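Local coordinates for protein minor fimbrium anchoring subunit Mfa2 (Porphyromonas gingivalis, PDB 5NFI) that anchors the minor (Mfa1) fimbriae in the bacterial outer membrane and regulates their length, without itself being part of the fimbrium, at residues 76-81 / 95-100; 69-74 / 168-173; 145-150 / 197-202. All coordinates share one frame; numbering follows the deposited sequence.

Contact 1: 76-81 / 95-100; sequences DHYNIG and MRLKQD
The carbonyl oxygen Arg96 O is gripped from the facing strand by one hydrogen bond, from Asn79 N at 2.9 Å in the carbonyl plane, and one weaker CA-H...O contact, from Tyr78 CA. Arg96 N answers with a 3.0 Å bond to Asn79 O, so Asn79 and Arg96 form an antiparallel hydrogen-bonded pair. Where the strand regularity ends, Lys98 N still reaches His77 O at 2.8 Å. The Lys98 chain then runs extended beyond CG, crosses the Asn79 side chain at about a right angle, with its CG and CE alongside Asn79 OD1, and delivers NZ onto a lone pair of Asp76 O at 2.7 Å. Strand 78-80 thus adds an edge to the small antiparallel sheet of this fimbrillin-family anchor, with strand 93-100 in the middle and 169-171 on its far side through Met95 and Leu97. On the buried side Met95, present as selenomethionine, lies next to Tyr78 and points the same way. Its SE sits over one face of the phenol ring, 4.5 Å from the centroid, a Met-aromatic contact, and the bend at chi3 (85°) brings CE down to Tyr78 CE1 at 3.5 Å. Leu97 CD1 approaches the same CE1 obliquely at 3.7 Å, while Leu112 and Leu203 also touch the tyrosine. Arg96 instead sends its extended chain away from 76-81, to a weak hydrogen bond with Ser169 OG.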
# COMPACT_ATOMS: atom_id res chain seq x y z
N ASP A 76 -13.59 -6.87 -1.13
CA ASP A 76 -14.24 -6.89 -2.43
C ASP A 76 -13.97 -5.58 -3.22
O ASP A 76 -14.57 -5.34 -4.27
CB ASP A 76 -15.75 -7.14 -2.30
CG ASP A 76 -16.39 -6.33 -1.19
OD1 ASP A 76 -15.82 -5.29 -0.79
OD2 ASP A 76 -17.49 -6.73 -0.73
N HIS A 77 -13.05 -4.76 -2.71
CA HIS A 77 -12.50 -3.63 -3.47
C HIS A 77 -11.48 -4.14 -4.48
O HIS A 77 -10.96 -3.36 -5.29
CB HIS A 77 -11.79 -2.60 -2.57
CG HIS A 77 -12.69 -1.87 -1.63
ND1 HIS A 77 -13.93 -1.38 -2.01
CD2 HIS A 77 -12.53 -1.52 -0.34
CE1 HIS A 77 -14.49 -0.76 -0.98
NE2 HIS A 77 -13.66 -0.83 0.04
N TYR A 78 -11.17 -5.44 -4.42
CA TYR A 78 -10.13 -6.02 -5.27
C TYR A 78 -10.64 -7.11 -6.20
O TYR A 78 -11.45 -7.94 -5.81
CB TYR A 78 -8.99 -6.56 -4.42
CG TYR A 78 -8.40 -5.54 -3.49
CD1 TYR A 78 -7.38 -4.67 -3.92
CD2 TYR A 78 -8.87 -5.41 -2.19
CE1 TYR A 78 -6.84 -3.71 -3.07
CE2 TYR A 78 -8.35 -4.46 -1.33
CZ TYR A 78 -7.33 -3.61 -1.77
OH TYR A 78 -6.82 -2.68 -0.88
N ASN A 79 -10.17 -7.09 -7.44
CA ASN A 79 -10.31 -8.18 -8.39
C ASN A 79 -9.22 -9.22 -8.17
O ASN A 79 -8.05 -8.97 -8.47
CB ASN A 79 -10.25 -7.68 -9.84
CG ASN A 79 -11.45 -6.83 -10.24
OD1 ASN A 79 -12.57 -7.08 -9.81
ND2 ASN A 79 -11.21 -5.84 -11.07
N ILE A 80 -9.61 -10.39 -7.67
CA ILE A 80 -8.66 -11.46 -7.36
C ILE A 80 -8.43 -12.39 -8.55
O ILE A 80 -9.37 -12.91 -9.13
CB ILE A 80 -9.16 -12.29 -6.16
CG1 ILE A 80 -9.61 -11.39 -5.01
CG2 ILE A 80 -8.12 -13.31 -5.75
CD1 ILE A 80 -8.51 -10.54 -4.43
N GLY A 81 -7.17 -12.61 -8.91
CA GLY A 81 -6.84 -13.45 -10.05
C GLY A 81 -6.81 -14.93 -9.75
O GLY A 81 -7.33 -15.37 -8.71
N MSE A 95 -3.86 -9.74 -7.45
CA MSE A 95 -4.77 -8.71 -7.00
C MSE A 95 -4.72 -7.46 -7.86
O MSE A 95 -3.63 -6.98 -8.16
CB MSE A 95 -4.37 -8.33 -5.59
CG MSE A 95 -5.41 -7.89 -4.62
SE MSE A 95 -4.34 -7.37 -3.06
CE MSE A 95 -3.90 -5.54 -3.59
N ARG A 96 -5.88 -6.92 -8.23
CA ARG A 96 -5.93 -5.60 -8.84
C ARG A 96 -6.99 -4.75 -8.17
O ARG A 96 -8.11 -5.19 -8.01
CB ARG A 96 -6.21 -5.70 -10.34
CG ARG A 96 -5.04 -6.20 -11.13
CD ARG A 96 -5.34 -6.24 -12.60
NE ARG A 96 -4.41 -7.12 -13.31
CZ ARG A 96 -3.12 -6.83 -13.51
NH1 ARG A 96 -2.61 -5.71 -13.05
NH2 ARG A 96 -2.35 -7.68 -14.17
N LEU A 97 -6.64 -3.52 -7.79
CA LEU A 97 -7.63 -2.63 -7.21
C LEU A 97 -8.76 -2.41 -8.20
O LEU A 97 -8.52 -2.14 -9.38
CB LEU A 97 -7.02 -1.31 -6.79
CG LEU A 97 -8.00 -0.37 -6.07
CD1 LEU A 97 -8.66 -1.07 -4.90
CD2 LEU A 97 -7.27 0.89 -5.58
N LYS A 98 -10.00 -2.58 -7.75
CA LYS A 98 -11.12 -2.43 -8.67
C LYS A 98 -11.14 -1.01 -9.19
O LYS A 98 -10.89 -0.06 -8.45
CB LYS A 98 -12.46 -2.77 -8.01
CG LYS A 98 -12.89 -4.19 -8.27
CD LYS A 98 -14.01 -4.60 -7.36
CE LYS A 98 -14.27 -6.09 -7.45
NZ LYS A 98 -15.44 -6.48 -6.61
N GLN A 99 -11.42 -0.87 -10.47
CA GLN A 99 -11.43 0.45 -11.07
C GLN A 99 -12.63 0.69 -11.95
O GLN A 99 -13.29 -0.25 -12.38
CB GLN A 99 -10.17 0.69 -11.89
CG GLN A 99 -8.89 0.80 -11.10
CD GLN A 99 -7.75 1.19 -11.99
OE1 GLN A 99 -6.59 1.05 -11.62
NE2 GLN A 99 -8.07 1.69 -13.19
N ASP A 100 -12.87 1.96 -12.22
CA ASP A 100 -13.88 2.39 -13.17
C ASP A 100 -13.22 3.31 -14.18
O ASP A 100 -13.13 4.51 -13.96
CB ASP A 100 -15.01 3.09 -12.46
CG ASP A 100 -15.89 3.83 -13.41
OD1 ASP A 100 -16.17 3.28 -14.49
OD2 ASP A 100 -16.26 4.98 -13.09

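Contact 2: 69-74 / 168-173; sequences FAWGNI and GSYRFD
Phe69 and Trp71, two residues apart on strand 64-72, both aim at the backbone turning out of strand 169-171, and here the packing is close. The indole N-H of Trp71 donates to Phe172 O at 3.0 Å, with the oxygen near the ring plane and the donor on a carbonyl lone pair, though the bond is bent (N-H...O 144°). This is the one hydrogen bond between the two segments. Farther round the ring, Trp71 CZ2 comes to 3.3 Å from Arg171 O and CH2 meets Tyr170 CB at 3.6 Å, the two side chains crossing at about a right angle. Asp173 CA stands over one face of the Phe69 ring, 3.8 Å from its centroid, a CH-pi contact, with CB touching the same ring. Tyr170 is buried, its OH hydrogen-bonded to Asn167 O and Lys204 N. The outer side is looser: Arg171 points away and is partly exposed, and the Asp173 carboxylate turns OD1 to Thr175 OG1. Phe33 meets Phe69 and Phe172, Tyr31 meets Phe172 edge-to-face, and Tyr114 meets Trp71. Aromatic side chains of strand 64-72 packing on a segment of a different sheet are consistent with a β-sandwich interior, as expected in the transthyretin clan.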
# COMPACT_ATOMS: atom_id res chain seq x y z
N PHE A 69 3.41 -16.07 2.26
CA PHE A 69 3.00 -14.70 1.94
C PHE A 69 1.66 -14.43 2.61
O PHE A 69 0.75 -15.25 2.55
CB PHE A 69 2.91 -14.49 0.43
CG PHE A 69 4.19 -14.82 -0.32
CD1 PHE A 69 5.43 -14.56 0.25
CD2 PHE A 69 4.15 -15.40 -1.57
CE1 PHE A 69 6.60 -14.86 -0.43
CE2 PHE A 69 5.31 -15.71 -2.24
CZ PHE A 69 6.54 -15.44 -1.67
N ALA A 70 1.53 -13.29 3.27
CA ALA A 70 0.30 -13.05 4.01
C ALA A 70 -0.33 -11.70 3.66
O ALA A 70 0.34 -10.65 3.60
CB ALA A 70 0.53 -13.16 5.51
N TRP A 71 -1.64 -11.73 3.47
CA TRP A 71 -2.36 -10.53 3.10
C TRP A 71 -3.46 -10.24 4.08
O TRP A 71 -4.26 -11.13 4.40
CB TRP A 71 -2.92 -10.66 1.70
CG TRP A 71 -1.86 -10.68 0.65
CD1 TRP A 71 -1.24 -11.77 0.11
CD2 TRP A 71 -1.29 -9.53 -0.02
NE1 TRP A 71 -0.32 -11.39 -0.84
CE2 TRP A 71 -0.34 -10.02 -0.94
CE3 TRP A 71 -1.50 -8.15 0.08
CZ2 TRP A 71 0.40 -9.17 -1.77
CZ3 TRP A 71 -0.76 -7.30 -0.74
CH2 TRP A 71 0.17 -7.82 -1.65
N GLY A 72 -3.51 -9.01 4.56
CA GLY A 72 -4.48 -8.60 5.55
C GLY A 72 -5.50 -7.68 4.96
O GLY A 72 -5.16 -6.71 4.29
N ASN A 73 -6.76 -8.02 5.21
CA ASN A 73 -7.93 -7.27 4.76
C ASN A 73 -8.09 -7.23 3.25
O ASN A 73 -8.45 -6.20 2.69
CB ASN A 73 -7.88 -5.85 5.31
CG ASN A 73 -7.75 -5.82 6.80
OD1 ASN A 73 -8.20 -6.74 7.49
ND2 ASN A 73 -7.14 -4.76 7.32
N ILE A 74 -7.86 -8.35 2.58
CA ILE A 74 -8.28 -8.49 1.21
C ILE A 74 -9.81 -8.42 1.15
O ILE A 74 -10.51 -9.13 1.85
CB ILE A 74 -7.79 -9.79 0.60
CG1 ILE A 74 -6.31 -9.65 0.23
CG2 ILE A 74 -8.61 -10.14 -0.62
CD1 ILE A 74 -5.74 -10.88 -0.42
N GLY A 168 -1.91 -0.36 -8.11
CA GLY A 168 -3.17 -1.03 -7.81
C GLY A 168 -3.12 -2.54 -8.03
O GLY A 168 -4.13 -3.23 -7.90
N SER A 169 -1.94 -3.04 -8.36
CA SER A 169 -1.79 -4.44 -8.70
C SER A 169 -0.62 -5.06 -7.98
O SER A 169 0.49 -4.51 -7.99
CB SER A 169 -1.62 -4.59 -10.20
OG SER A 169 -2.75 -4.05 -10.85
N TYR A 170 -0.85 -6.19 -7.32
CA TYR A 170 0.22 -6.80 -6.54
C TYR A 170 0.40 -8.28 -6.85
O TYR A 170 -0.58 -9.01 -7.06
CB TYR A 170 -0.05 -6.57 -5.05
CG TYR A 170 0.03 -5.11 -4.70
CD1 TYR A 170 -1.03 -4.25 -5.01
CD2 TYR A 170 1.16 -4.56 -4.11
CE1 TYR A 170 -0.97 -2.89 -4.74
CE2 TYR A 170 1.23 -3.19 -3.83
CZ TYR A 170 0.15 -2.36 -4.15
OH TYR A 170 0.18 -1.01 -3.89
N ARG A 171 1.66 -8.70 -6.90
CA ARG A 171 1.99 -10.11 -7.06
C ARG A 171 1.68 -10.85 -5.76
O ARG A 171 1.29 -10.23 -4.77
CB ARG A 171 3.45 -10.28 -7.44
CG ARG A 171 3.82 -9.54 -8.69
CD ARG A 171 5.22 -9.89 -9.16
NE ARG A 171 5.86 -8.75 -9.81
CZ ARG A 171 5.60 -8.38 -11.06
NH1 ARG A 171 4.72 -9.06 -11.79
NH2 ARG A 171 6.22 -7.33 -11.58
N PHE A 172 1.84 -12.17 -5.75
CA PHE A 172 1.60 -12.93 -4.54
C PHE A 172 2.58 -12.52 -3.45
O PHE A 172 2.17 -12.23 -2.32
CB PHE A 172 1.66 -14.43 -4.81
CG PHE A 172 0.38 -14.97 -5.30
CD1 PHE A 172 0.10 -15.01 -6.65
CD2 PHE A 172 -0.58 -15.41 -4.42
CE1 PHE A 172 -1.10 -15.50 -7.11
CE2 PHE A 172 -1.78 -15.90 -4.87
CZ PHE A 172 -2.04 -15.95 -6.22
N ASP A 173 3.88 -12.47 -3.78
CA ASP A 173 4.83 -11.84 -2.88
C ASP A 173 4.39 -10.38 -2.82
O ASP A 173 3.60 -9.95 -3.65
CB ASP A 173 6.27 -11.99 -3.37
CG ASP A 173 6.51 -11.41 -4.77
OD1 ASP A 173 5.88 -10.40 -5.16
OD2 ASP A 173 7.37 -11.96 -5.49

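Contact 3: 145-150 / 197-202; sequences RVTVSV and RAFFTT
Phe199 and Arg145 lie side by side and point the same way, a diagonal contact on one face of this antiparallel strand pair. Phe199 CG stands anti to its backbone N (chi1 179°), which tips the ring toward the neighbouring strand, so that Phe199 CZ rests at 3.7 Å from Arg145 CB. The contact is with the aliphatic stem; the arginine then bends at chi3 (-69°) and carries its guanidinium off to salt bridges with Glu141 and Asp249. Farther along the same flank of the ring, Thr147 OG1 lies at the edge, near its plane, 3.5 Å from Phe199 CD1. Thr147 CG2, anti to the backbone N, crosses Arg197 obliquely at 3.6 Å from its NE. The Arg197 chain, extended from CG to NE, runs past Ser149 too, but NH1 and Ser149 OG are badly angled for a hydrogen bond.

The opposite face carries Val146, Val148, Ala198 and Phe200. Phe200 has CG beside its backbone N and turns its ring edge to Val146 O, with CD1 at 3.6 Å, and both Val148 and Phe200 pack on Ile161. Between the faces, four hydrogen bonds join Val146 to Phe200 and Val148 to Ala198 in both directions, the straightest from Val146 N to Phe200 O (2.9 Å, 175°). On its other side strand 133-151 bonds to strand 249-258, so 145-150 is an interior strand. The chemistry divides accordingly: an apolar, buried face belonging to the core, and a mixed face on which Arg145 is held in its two salt bridges, whereas Arg197 makes a long, weak ion pair with Asp251.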
# COMPACT_ATOMS: atom_id res chain seq x y z
N ARG A 145 -2.62 7.15 3.67
CA ARG A 145 -3.60 8.21 3.73
C ARG A 145 -2.86 9.51 3.47
O ARG A 145 -1.92 9.86 4.17
CB ARG A 145 -4.30 8.24 5.10
CG ARG A 145 -5.18 7.02 5.34
CD ARG A 145 -5.37 6.77 6.82
NE ARG A 145 -4.12 6.33 7.45
CZ ARG A 145 -3.67 5.08 7.44
NH1 ARG A 145 -2.52 4.78 8.04
NH2 ARG A 145 -4.36 4.12 6.83
N VAL A 146 -3.28 10.20 2.41
CA VAL A 146 -2.57 11.37 1.95
C VAL A 146 -3.49 12.58 1.89
O VAL A 146 -4.42 12.61 1.08
CB VAL A 146 -1.93 11.15 0.56
CG1 VAL A 146 -1.00 12.29 0.23
CG2 VAL A 146 -1.19 9.82 0.50
N THR A 147 -3.23 13.56 2.74
CA THR A 147 -3.97 14.81 2.74
C THR A 147 -3.17 15.89 2.01
O THR A 147 -1.96 16.06 2.24
CB THR A 147 -4.27 15.28 4.17
OG1 THR A 147 -4.74 14.17 4.94
CG2 THR A 147 -5.33 16.37 4.16
N VAL A 148 -3.83 16.63 1.14
CA VAL A 148 -3.16 17.66 0.38
C VAL A 148 -3.96 18.95 0.43
O VAL A 148 -5.16 18.96 0.20
CB VAL A 148 -2.97 17.23 -1.08
CG1 VAL A 148 -2.34 18.36 -1.89
CG2 VAL A 148 -2.12 15.98 -1.15
N SER A 149 -3.28 20.05 0.74
CA SER A 149 -3.90 21.36 0.70
C SER A 149 -3.18 22.22 -0.32
O SER A 149 -1.94 22.24 -0.36
CB SER A 149 -3.86 22.03 2.08
OG SER A 149 -4.13 21.10 3.11
N VAL A 150 -3.95 22.92 -1.15
CA VAL A 150 -3.40 24.00 -1.96
C VAL A 150 -3.86 25.31 -1.37
O VAL A 150 -5.06 25.55 -1.16
CB VAL A 150 -3.80 23.89 -3.43
CG1 VAL A 150 -3.23 25.06 -4.21
CG2 VAL A 150 -3.27 22.61 -3.99
N ARG A 197 -8.64 21.52 0.32
CA ARG A 197 -8.07 20.34 0.96
C ARG A 197 -8.67 19.08 0.35
O ARG A 197 -9.88 19.00 0.17
CB ARG A 197 -8.33 20.39 2.47
CG ARG A 197 -7.29 19.70 3.35
CD ARG A 197 -7.75 19.77 4.81
NE ARG A 197 -6.80 19.24 5.80
CZ ARG A 197 -5.79 19.95 6.32
NH1 ARG A 197 -5.58 21.20 5.92
NH2 ARG A 197 -4.98 19.40 7.23
N ALA A 198 -7.84 18.10 0.04
CA ALA A 198 -8.27 16.83 -0.54
C ALA A 198 -7.70 15.65 0.26
O ALA A 198 -6.54 15.69 0.71
CB ALA A 198 -7.86 16.75 -2.00
N PHE A 199 -8.50 14.59 0.42
CA PHE A 199 -8.02 13.39 1.11
C PHE A 199 -8.07 12.15 0.22
O PHE A 199 -9.11 11.79 -0.33
CB PHE A 199 -8.83 13.16 2.38
CG PHE A 199 -8.40 11.93 3.14
CD1 PHE A 199 -7.35 11.98 4.03
CD2 PHE A 199 -9.06 10.72 2.95
CE1 PHE A 199 -6.96 10.84 4.73
CE2 PHE A 199 -8.67 9.58 3.63
CZ PHE A 199 -7.63 9.64 4.52
N PHE A 200 -6.92 11.48 0.09
CA PHE A 200 -6.80 10.29 -0.74
C PHE A 200 -6.41 9.08 0.10
O PHE A 200 -5.59 9.18 1.01
CB PHE A 200 -5.74 10.48 -1.83
CG PHE A 200 -5.95 11.68 -2.69
CD1 PHE A 200 -5.53 12.93 -2.28
CD2 PHE A 200 -6.58 11.56 -3.92
CE1 PHE A 200 -5.73 14.04 -3.08
CE2 PHE A 200 -6.79 12.67 -4.73
CZ PHE A 200 -6.37 13.90 -4.31
N THR A 201 -6.99 7.93 -0.20
CA THR A 201 -6.43 6.72 0.32
C THR A 201 -5.89 5.94 -0.86
O THR A 201 -6.64 5.50 -1.75
CB THR A 201 -7.44 5.87 1.10
OG1 THR A 201 -8.01 6.64 2.16
CG2 THR A 201 -6.74 4.67 1.70
N THR A 202 -4.58 5.76 -0.89
CA THR A 202 -3.98 5.06 -2.00
C THR A 202 -3.28 3.82 -1.46
O THR A 202 -3.25 3.59 -0.26
CB THR A 202 -3.00 5.96 -2.77
OG1 THR A 202 -2.44 5.23 -3.87
CG2 THR A 202 -1.88 6.42 -1.87

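Contacts 1 and 2 are neighbours, their centres 11 Å apart, and strands 93-100 and 169-171 join them in one small antiparallel sheet, with probable backbone bonds from Leu97 to Gly168 and from Tyr170 to Met95. Contact 3 sits about 22 and 24 Å from them, centre to centre, with nearest atoms about 6 Å away and no touch. Along the chain, contact 1 is nested within the loop that contact 2 closes, and contacts 2 and 3 interleave: 69-74, 145-150, 168-173, 197-202. The chain therefore leaves strand 133-151, returns at 168-173 to the sheet of contact 1, and comes back to pair at 197-202, which probably helps to join these two β-rich regions.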